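Hypothetical protein MJ1460 (Methanocaldococcus jannaschii DSM 2661, PDB 2OSO) is of unknown function but binds a zinc ion through its V4R domain and belongs to the vinyl-4-reductase family. Local coordinates at residues 79-84 against 121-126; 105-110 against 115-120; 126-131 against 136-141. The protein carries 3 engineered substitutions. All coordinates share one frame; numbering follows the deposited sequence.

Contact 1: 79-84 against 121-126; sequences MNFGDL and AGILAG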
loop_
_atom_site.group_PDB
_atom_site.type_symbol
_atom_site.label_atom_id
_atom_site.label_comp_id
_atom_site.label_asym_id
_atom_site.label_seq_id
_atom_site.Cartn_x
_atom_site.Cartn_y
_atom_site.Cartn_z
HETATM N N MSE A 79 -7.566 -6.875 7.181
HETATM C CA MSE A 79 -6.384 -6.165 6.735
HETATM C C MSE A 79 -5.091 -6.896 7.143
HETATM O O MSE A 79 -4.013 -6.589 6.626
HETATM C CB MSE A 79 -6.399 -4.766 7.319
HETATM C CG MSE A 79 -7.456 -3.853 6.842
HETATM SE SE MSE A 79 -7.163 -2.010 7.553
HETATM C CE MSE A 79 -5.746 -1.448 6.357
ATOM N N ASN A 80 -5.206 -7.869 8.054
ATOM C CA ASN A 80 -4.070 -8.554 8.640
ATOM C C ASN A 80 -3.239 -7.590 9.481
ATOM O O ASN A 80 -1.990 -7.726 9.665
ATOM C CB ASN A 80 -3.240 -9.310 7.581
ATOM C CG ASN A 80 -2.457 -10.440 8.182
ATOM O OD1 ASN A 80 -2.853 -10.967 9.216
ATOM N ND2 ASN A 80 -1.326 -10.813 7.567
ATOM N N PHE A 81 -3.949 -6.651 10.103
ATOM C CA PHE A 81 -3.312 -5.638 10.973
ATOM C C PHE A 81 -3.303 -6.041 12.455
ATOM O O PHE A 81 -2.733 -5.346 13.279
ATOM C CB PHE A 81 -4.023 -4.274 10.750
ATOM C CG PHE A 81 -3.370 -3.400 9.703
ATOM C CD1 PHE A 81 -2.652 -3.948 8.654
ATOM C CD2 PHE A 81 -3.511 -2.028 9.771
ATOM C CE1 PHE A 81 -2.025 -3.153 7.740
ATOM C CE2 PHE A 81 -2.914 -1.209 8.881
ATOM C CZ PHE A 81 -2.149 -1.762 7.829
ATOM N N GLY A 82 -3.898 -7.196 12.778
ATOM C CA GLY A 82 -3.911 -7.733 14.128
ATOM C C GLY A 82 -5.258 -7.774 14.828
ATOM O O GLY A 82 -6.309 -7.523 14.231
ATOM N N ASP A 83 -5.193 -8.129 16.106
ATOM C CA ASP A 83 -6.367 -8.323 16.970
ATOM C C ASP A 83 -6.528 -7.115 17.868
ATOM O O ASP A 83 -5.767 -6.907 18.819
ATOM C CB ASP A 83 -6.214 -9.571 17.832
ATOM C CG ASP A 83 -5.830 -10.787 17.023
ATOM O OD1 ASP A 83 -6.686 -11.368 16.322
ATOM O OD2 ASP A 83 -4.653 -11.150 17.072
ATOM N N LEU A 84 -7.548 -6.343 17.563
ATOM C CA LEU A 84 -7.847 -5.108 18.231
ATOM C C LEU A 84 -8.664 -5.447 19.498
ATOM O O LEU A 84 -9.656 -6.145 19.431
ATOM C CB LEU A 84 -8.653 -4.230 17.256
ATOM C CG LEU A 84 -8.690 -2.718 17.351
ATOM C CD1 LEU A 84 -7.299 -2.137 17.541
ATOM C CD2 LEU A 84 -9.441 -2.097 16.097
ATOM N N ALA A 121 -2.954 4.483 14.191
ATOM C CA ALA A 121 -3.509 5.409 15.181
ATOM C C ALA A 121 -4.479 6.373 14.490
ATOM O O ALA A 121 -5.560 6.628 15.007
ATOM C CB ALA A 121 -2.368 6.176 15.968
ATOM N N GLY A 122 -4.122 6.829 13.289
ATOM C CA GLY A 122 -4.998 7.657 12.461
ATOM C C GLY A 122 -6.229 6.899 12.068
ATOM O O GLY A 122 -7.394 7.433 12.086
ATOM N N ILE A 123 -6.010 5.674 11.616
ATOM C CA ILE A 123 -7.166 4.834 11.207
ATOM C C ILE A 123 -8.185 4.755 12.361
ATOM O O ILE A 123 -9.381 4.923 12.171
ATOM C CB ILE A 123 -6.772 3.443 10.827
ATOM C CG1 ILE A 123 -6.005 3.457 9.475
ATOM C CG2 ILE A 123 -8.057 2.585 10.647
ATOM C CD1 ILE A 123 -5.414 2.062 9.138
ATOM N N LEU A 124 -7.681 4.533 13.549
ATOM C CA LEU A 124 -8.515 4.353 14.749
ATOM C C LEU A 124 -9.276 5.624 15.072
ATOM O O LEU A 124 -10.453 5.570 15.388
ATOM C CB LEU A 124 -7.652 3.915 15.935
ATOM C CG LEU A 124 -7.223 2.450 15.923
ATOM C CD1 LEU A 124 -6.208 2.233 17.046
ATOM C CD2 LEU A 124 -8.398 1.491 16.010
ATOM N N ALA A 125 -8.635 6.776 14.919
ATOM C CA ALA A 125 -9.308 8.044 15.143
ATOM C C ALA A 125 -10.441 8.252 14.163
ATOM O O ALA A 125 -11.525 8.721 14.542
ATOM C CB ALA A 125 -8.309 9.230 15.048
ATOM N N GLY A 126 -10.169 7.917 12.892
ATOM C CA GLY A 126 -11.135 8.096 11.845
ATOM C C GLY A 126 -12.317 7.168 11.984
ATOM O O GLY A 126 -13.472 7.585 11.766
#
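The backbones of 79-84 and helix segment 121-126 stay well apart, with the CA atoms of Leu84 and Leu124 10.1 Å from one another and those of Phe81 and Ile123 11.2 Å apart. Side chains alone bridge this distance. Leu124 puts its CD2 methyl against both branches of Leu84, 3.7 Å from Leu84 CD2 and 4.1 Å from Leu84 CD1. The two leucines slide past each other in opposite directions. Leu84 reaches the helix because its CG lies anti to the backbone N (chi1 -155°). Ile123 extends its CD1 methyl to Phe81 CE2 at 4.1 Å, and these two side chains cross at about a right angle. Met79, a selenomethionine, lays its CE methyl over one face of the Phe81 ring, toward the rim. The same methyl is a looser neighbour of Ile123 CD1, at 4.5 Å.

A Schellman motif at Asn80 ends helix 69-79, and the chain then turns through Gly82 into strand 83-85. The contact thus joins the end of that helix and the start of the strand to the middle of helix 118-132. Phe60 and Phe76 also pack on Ile123, and Ile28 of the second subunit packs on Phe81.

No hydrogen bond crosses between the segments. All five touching residues are buried and apolar, so shape and exclusion of water, not directed bonds, hold this part of the core.

Contact 2: 105-110 against 115-120; sequences PPYQWV and PIHDFI. With ZN (zinc ion), chain B.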
loop_
_atom_site.group_PDB
_atom_site.type_symbol
_atom_site.label_atom_id
_atom_site.label_comp_id
_atom_site.label_asym_id
_atom_site.label_seq_id
_atom_site.Cartn_x
_atom_site.Cartn_y
_atom_site.Cartn_z
ATOM N N PRO A 105 0.475 -6.845 15.597
ATOM C CA PRO A 105 0.433 -5.733 14.648
ATOM C C PRO A 105 1.477 -5.951 13.530
ATOM O O PRO A 105 2.243 -6.899 13.598
ATOM C CB PRO A 105 0.814 -4.542 15.493
ATOM C CG PRO A 105 1.868 -5.156 16.438
ATOM C CD PRO A 105 1.314 -6.521 16.766
ATOM N N PRO A 106 1.460 -5.123 12.482
ATOM C CA PRO A 106 2.557 -5.209 11.519
ATOM C C PRO A 106 3.868 -4.657 12.088
ATOM O O PRO A 106 3.889 -4.068 13.179
ATOM C CB PRO A 106 2.059 -4.362 10.318
ATOM C CG PRO A 106 0.731 -3.920 10.638
ATOM C CD PRO A 106 0.411 -4.172 12.057
ATOM N N TYR A 107 4.946 -4.871 11.338
ATOM C CA TYR A 107 6.246 -4.305 11.613
ATOM C C TYR A 107 6.872 -4.804 12.901
ATOM O O TYR A 107 7.539 -4.037 13.548
ATOM C CB TYR A 107 6.177 -2.781 11.690
ATOM C CG TYR A 107 5.709 -2.143 10.426
ATOM C CD1 TYR A 107 6.398 -2.364 9.244
ATOM C CD2 TYR A 107 4.635 -1.279 10.413
ATOM C CE1 TYR A 107 6.010 -1.782 8.085
ATOM C CE2 TYR A 107 4.230 -0.663 9.242
ATOM C CZ TYR A 107 4.943 -0.927 8.071
ATOM O OH TYR A 107 4.588 -0.379 6.847
ATOM N N GLN A 108 6.641 -6.063 13.262
ATOM C CA GLN A 108 7.294 -6.662 14.461
ATOM C C GLN A 108 8.810 -6.921 14.296
ATOM O O GLN A 108 9.554 -7.123 15.287
ATOM C CB GLN A 108 6.563 -7.945 14.852
ATOM C CG GLN A 108 5.137 -7.761 15.337
ATOM C CD GLN A 108 4.425 -9.099 15.488
ATOM O OE1 GLN A 108 5.004 -10.040 16.016
ATOM N NE2 GLN A 108 3.214 -9.221 14.946
ATOM N N TRP A 109 9.269 -6.927 13.054
ATOM C CA TRP A 109 10.703 -6.966 12.715
ATOM C C TRP A 109 11.380 -5.599 12.951
ATOM O O TRP A 109 12.592 -5.464 12.755
ATOM C CB TRP A 109 10.906 -7.414 11.266
ATOM C CG TRP A 109 10.015 -6.720 10.250
ATOM C CD1 TRP A 109 8.786 -7.138 9.795
ATOM C CD2 TRP A 109 10.284 -5.489 9.571
ATOM N NE1 TRP A 109 8.278 -6.230 8.916
ATOM C CE2 TRP A 109 9.175 -5.209 8.757
ATOM C CE3 TRP A 109 11.347 -4.592 9.584
ATOM C CZ2 TRP A 109 9.113 -4.067 7.972
ATOM C CZ3 TRP A 109 11.280 -3.459 8.821
ATOM C CH2 TRP A 109 10.190 -3.204 8.032
ATOM N N VAL A 110 10.596 -4.579 13.345
ATOM C CA VAL A 110 11.149 -3.262 13.682
ATOM C C VAL A 110 11.383 -3.047 15.179
ATOM O O VAL A 110 10.510 -3.256 16.010
ATOM C CB VAL A 110 10.236 -2.110 13.159
ATOM C CG1 VAL A 110 10.787 -0.775 13.571
ATOM C CG2 VAL A 110 10.100 -2.161 11.676
ATOM N N PRO A 115 7.001 4.772 19.808
ATOM C CA PRO A 115 5.914 4.021 19.133
ATOM C C PRO A 115 5.873 4.293 17.637
ATOM O O PRO A 115 6.122 5.464 17.238
ATOM C CB PRO A 115 4.650 4.534 19.862
ATOM C CG PRO A 115 5.058 4.962 21.110
ATOM C CD PRO A 115 6.446 5.567 20.925
ATOM N N ILE A 116 5.497 3.288 16.804
ATOM C CA ILE A 116 5.669 3.401 15.339
ATOM C C ILE A 116 4.384 3.424 14.512
ATOM O O ILE A 116 4.467 3.665 13.365
ATOM C CB ILE A 116 6.668 2.359 14.724
ATOM C CG1 ILE A 116 6.220 0.888 14.937
ATOM C CG2 ILE A 116 8.132 2.550 15.393
ATOM C CD1 ILE A 116 6.946 -0.118 14.103
ATOM N N HIS A 117 3.241 3.142 15.109
ATOM C CA HIS A 117 2.069 2.755 14.353
ATOM C C HIS A 117 1.174 4.000 14.206
ATOM O O HIS A 117 0.002 3.980 14.574
ATOM C CB HIS A 117 1.366 1.584 15.006
ATOM C CG HIS A 117 2.073 0.278 14.845
ATOM N ND1 HIS A 117 2.768 -0.335 15.870
ATOM C CD2 HIS A 117 2.335 -0.451 13.738
ATOM C CE1 HIS A 117 3.312 -1.458 15.426
ATOM N NE2 HIS A 117 3.072 -1.544 14.130
ATOM N N ASP A 118 1.755 5.053 13.607
ATOM C CA ASP A 118 1.066 6.333 13.357
ATOM C C ASP A 118 -0.120 6.197 12.374
ATOM O O ASP A 118 -1.142 6.850 12.586
ATOM C CB ASP A 118 1.979 7.374 12.733
ATOM C CG ASP A 118 2.998 7.926 13.674
ATOM O OD1 ASP A 118 3.211 7.367 14.767
ATOM O OD2 ASP A 118 3.609 8.925 13.259
ATOM N N PHE A 119 0.085 5.455 11.285
ATOM C CA PHE A 119 -1.004 5.143 10.315
ATOM C C PHE A 119 -2.170 4.429 11.003
ATOM O O PHE A 119 -3.320 4.862 10.885
ATOM C CB PHE A 119 -0.445 4.348 9.115
ATOM C CG PHE A 119 -1.470 3.940 8.115
ATOM C CD1 PHE A 119 -2.187 4.904 7.414
ATOM C CD2 PHE A 119 -1.663 2.611 7.791
ATOM C CE1 PHE A 119 -3.151 4.516 6.496
ATOM C CE2 PHE A 119 -2.611 2.256 6.837
ATOM C CZ PHE A 119 -3.318 3.226 6.177
ATOM N N ILE A 120 -1.893 3.385 11.785
ATOM C CA ILE A 120 -2.953 2.665 12.531
ATOM C C ILE A 120 -3.695 3.606 13.536
ATOM O O ILE A 120 -4.927 3.587 13.667
ATOM C CB ILE A 120 -2.381 1.379 13.267
ATOM C CG1 ILE A 120 -2.102 0.234 12.258
ATOM C CG2 ILE A 120 -3.339 0.979 14.422
ATOM C CD1 ILE A 120 -1.386 -1.015 12.819
HETATM ZN ZN ZN B . 2.719 -0.116 17.911
#
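Ile116 places its CD1 methyl between Tyr107 and Val110, 3.7 Å from Tyr107 CB and 3.9 Å from Val110 CG1. Its CG1 stands between the backbone N and the carbonyl carbon (chi1 61°), and the extended chain beyond carries the methyl into the type I turn formed by Tyr107 to Val110. A second apolar group lies further along: Pro106 CD and Ile120 CD1 meet tip to tip at 3.7 Å.

The His117 ring lies between these two apolar groups. Pro105 crosses it at about a right angle, with its CB 4.0 Å from His117 CE1. Tyr107 slides past it in the opposite direction, and His117 NE2 sits at the edge of the tyrosine ring. Ile116 CG1 lies over one face of the imidazole, toward the rim.

At the polar edge, both ring nitrogens are used. His117 NE2 donates to Pro106 O at 2.8 Å, with an N-H...O angle of 153°. The acceptor lies close to the imidazole plane, while the donor stands above the carbonyl plane. His117 ND1 binds the zinc ion at 2.0 Å. The two bonds together fix the rotation of the ring, and Pro106 is a second-shell residue of the metal site. Glu140, Cys143 and Cys151 complete that site.

His117 is the N-cap of helix 118-132. The loop 105-110 follows strand 98-103 and folds back over this helix start. Pro105 also packs on Cys151 of strand 151-158, Met30 of helix 30-44 touches Pro106 and Tyr107, and Ile8 of the second subunit packs on Ile116.

Contact 3: 126-131 against 136-141; sequences GCLEEI and FVVNEV. With ZN (zinc ion), chain B.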
loop_
_atom_site.group_PDB
_atom_site.type_symbol
_atom_site.label_atom_id
_atom_site.label_comp_id
_atom_site.label_asym_id
_atom_site.label_seq_id
_atom_site.Cartn_x
_atom_site.Cartn_y
_atom_site.Cartn_z
ATOM N N GLY A 126 -10.169 7.917 12.892
ATOM C CA GLY A 126 -11.135 8.096 11.845
ATOM C C GLY A 126 -12.317 7.168 11.984
ATOM O O GLY A 126 -13.472 7.585 11.766
ATOM N N CYS A 127 -12.046 5.897 12.295
ATOM C CA CYS A 127 -13.098 4.900 12.485
ATOM C C CYS A 127 -14.005 5.187 13.688
ATOM O O CYS A 127 -15.211 5.032 13.612
ATOM C CB CYS A 127 -12.538 3.487 12.610
ATOM S SG CYS A 127 -11.841 2.847 11.092
ATOM N N LEU A 128 -13.403 5.607 14.783
ATOM C CA LEU A 128 -14.136 5.955 16.008
ATOM C C LEU A 128 -15.021 7.174 15.832
ATOM O O LEU A 128 -16.101 7.232 16.424
ATOM C CB LEU A 128 -13.172 6.211 17.150
ATOM C CG LEU A 128 -12.511 4.929 17.687
ATOM C CD1 LEU A 128 -11.342 5.323 18.636
ATOM C CD2 LEU A 128 -13.515 4.034 18.375
ATOM N N GLU A 129 -14.575 8.147 15.053
ATOM C CA GLU A 129 -15.492 9.230 14.616
ATOM C C GLU A 129 -16.696 8.762 13.760
ATOM O O GLU A 129 -17.858 9.206 13.965
ATOM C CB GLU A 129 -14.710 10.334 13.909
ATOM C CG GLU A 129 -15.604 11.478 13.404
ATOM C CD GLU A 129 -14.874 12.595 12.679
ATOM O OE1 GLU A 129 -13.684 12.839 12.936
ATOM O OE2 GLU A 129 -15.534 13.252 11.823
ATOM N N GLU A 130 -16.445 7.899 12.774
ATOM C CA GLU A 130 -17.532 7.299 12.003
ATOM C C GLU A 130 -18.565 6.559 12.911
ATOM O O GLU A 130 -19.773 6.612 12.679
ATOM C CB GLU A 130 -16.975 6.371 10.910
ATOM C CG GLU A 130 -16.340 7.058 9.706
ATOM C CD GLU A 130 -17.216 8.105 9.027
ATOM O OE1 GLU A 130 -18.281 7.769 8.436
ATOM O OE2 GLU A 130 -16.858 9.301 9.102
ATOM N N ILE A 131 -18.078 5.862 13.924
ATOM C CA ILE A 131 -18.926 5.096 14.815
ATOM C C ILE A 131 -19.654 5.973 15.821
ATOM O O ILE A 131 -20.810 5.806 16.001
ATOM C CB ILE A 131 -18.111 4.002 15.589
ATOM C CG1 ILE A 131 -17.655 2.894 14.636
ATOM C CG2 ILE A 131 -18.987 3.391 16.687
ATOM C CD1 ILE A 131 -16.405 2.125 15.122
ATOM N N PHE A 136 -12.079 12.508 17.517
ATOM C CA PHE A 136 -11.149 11.813 18.416
ATOM C C PHE A 136 -9.703 12.102 18.071
ATOM O O PHE A 136 -9.346 12.238 16.878
ATOM C CB PHE A 136 -11.359 10.303 18.373
ATOM C CG PHE A 136 -12.662 9.842 18.991
ATOM C CD1 PHE A 136 -12.748 9.551 20.344
ATOM C CD2 PHE A 136 -13.820 9.744 18.213
ATOM C CE1 PHE A 136 -13.944 9.142 20.912
ATOM C CE2 PHE A 136 -15.043 9.327 18.784
ATOM C CZ PHE A 136 -15.093 9.026 20.123
ATOM N N VAL A 137 -8.855 12.186 19.108
ATOM C CA VAL A 137 -7.410 12.094 18.921
ATOM C C VAL A 137 -6.863 10.816 19.573
ATOM O O VAL A 137 -7.151 10.534 20.714
ATOM C CB VAL A 137 -6.666 13.301 19.516
ATOM C CG1 VAL A 137 -5.197 13.068 19.491
ATOM C CG2 VAL A 137 -7.043 14.598 18.726
ATOM N N VAL A 138 -6.077 10.054 18.816
ATOM C CA VAL A 138 -5.558 8.747 19.257
ATOM C C VAL A 138 -4.039 8.812 19.250
ATOM O O VAL A 138 -3.405 9.172 18.235
ATOM C CB VAL A 138 -6.102 7.603 18.360
ATOM C CG1 VAL A 138 -5.570 6.169 18.796
ATOM C CG2 VAL A 138 -7.640 7.645 18.351
ATOM N N ASN A 139 -3.450 8.510 20.402
ATOM C CA ASN A 139 -2.039 8.615 20.593
ATOM C C ASN A 139 -1.481 7.279 21.118
ATOM O O ASN A 139 -1.938 6.763 22.108
ATOM C CB ASN A 139 -1.758 9.763 21.556
ATOM C CG ASN A 139 -0.282 9.935 21.855
ATOM O OD1 ASN A 139 0.571 9.923 20.944
ATOM N ND2 ASN A 139 0.034 10.148 23.126
ATOM N N GLU A 140 -0.499 6.725 20.426
ATOM C CA GLU A 140 0.020 5.423 20.769
ATOM C C GLU A 140 1.053 5.703 21.846
ATOM O O GLU A 140 1.972 6.486 21.628
ATOM C CB GLU A 140 0.643 4.686 19.548
ATOM C CG GLU A 140 1.072 3.247 19.880
ATOM C CD GLU A 140 1.678 2.516 18.701
ATOM O OE1 GLU A 140 2.128 3.187 17.755
ATOM O OE2 GLU A 140 1.733 1.265 18.727
ATOM N N VAL A 141 0.876 5.063 22.999
ATOM C CA VAL A 141 1.715 5.306 24.168
ATOM C C VAL A 141 2.585 4.107 24.501
ATOM O O VAL A 141 3.550 4.251 25.233
ATOM C CB VAL A 141 0.812 5.720 25.391
ATOM C CG1 VAL A 141 -0.029 7.031 25.084
ATOM C CG2 VAL A 141 -0.141 4.552 25.791
HETATM ZN ZN ZN B . 2.719 -0.116 17.911
HETATM O O HOH W 1 -11.744 11.834 14.570
#
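Phe136 presents one face of its ring to Leu128. Leu128 CB lies 4.1 Å from the centroid of the Phe136 ring and 25° off the ring normal, a CH-pi contact displaced toward the rim. The ring atom nearest Leu128 CB is Phe136 CD2, at 3.7 Å. The ring also lies along the helix backbone, with Phe136 CE2 3.3 Å from Leu128 O and Phe136 CD2 3.6 Å from Glu129 N. Phe136 CG is anti to the carbonyl carbon (chi1 -69°), which turns the ring to the helix. The Leu128 side chain runs on to Val138, where its CD1 makes a more distant contact with Val138 CG2, at 4.4 Å. With an alanine here instead of Phe136, Leu128 CB would probably lose its aromatic cover and a gap would open between strand and helix.

A water joins the two segments: it donates to Glu129 OE1 at 2.7 Å and accepts from Phe136 N at 3.0 Å.

The chain makes a tight helix-to-strand connection here. Helix 118-132 ends, a short loop follows, and strand 135-142 runs back nearly antiparallel, with 149° between the segment directions. This strand is one of the two outermost strands, within this chain, of a four-stranded antiparallel sheet, and the helix lies against one face of that sheet.

Further out, strand 151-158 pairs with this strand through backbone bonds of Val137, Asn139 and Val141, and its Val155 packs on both Leu128 and Phe136. Ile69 of helix 69-79 also touches Leu128. Tyr54 OH bonds to Val138 N. At the far end of the strand segment, Glu140, with its chain extended beyond CG, binds the zinc ion through OE2 at 1.9 Å.

The three contacts follow helix 118-132 from start to end. Contact 2 holds its first turn, contact 1 its middle and contact 3 its C-terminal part. The centres of contacts 1 and 2 are 10 Å apart, those of 1 and 3 are 9 Å, and those of 2 and 3 are 16 Å. Phe81 CD2 packs on Ile120 CG1 at 3.6 Å, and Ala125 CA on Val138 CG2 at 3.6 Å. The zinc ion links contacts 2 and 3, which supply His117 and Glu140. Glu140 OE1 is also 2.9 Å from His117 N, a probable hydrogen bond that ties the strand to the helix N-cap. Contact 1 only approaches the metal, with the Leu124 side chain about 9 Å from the zinc.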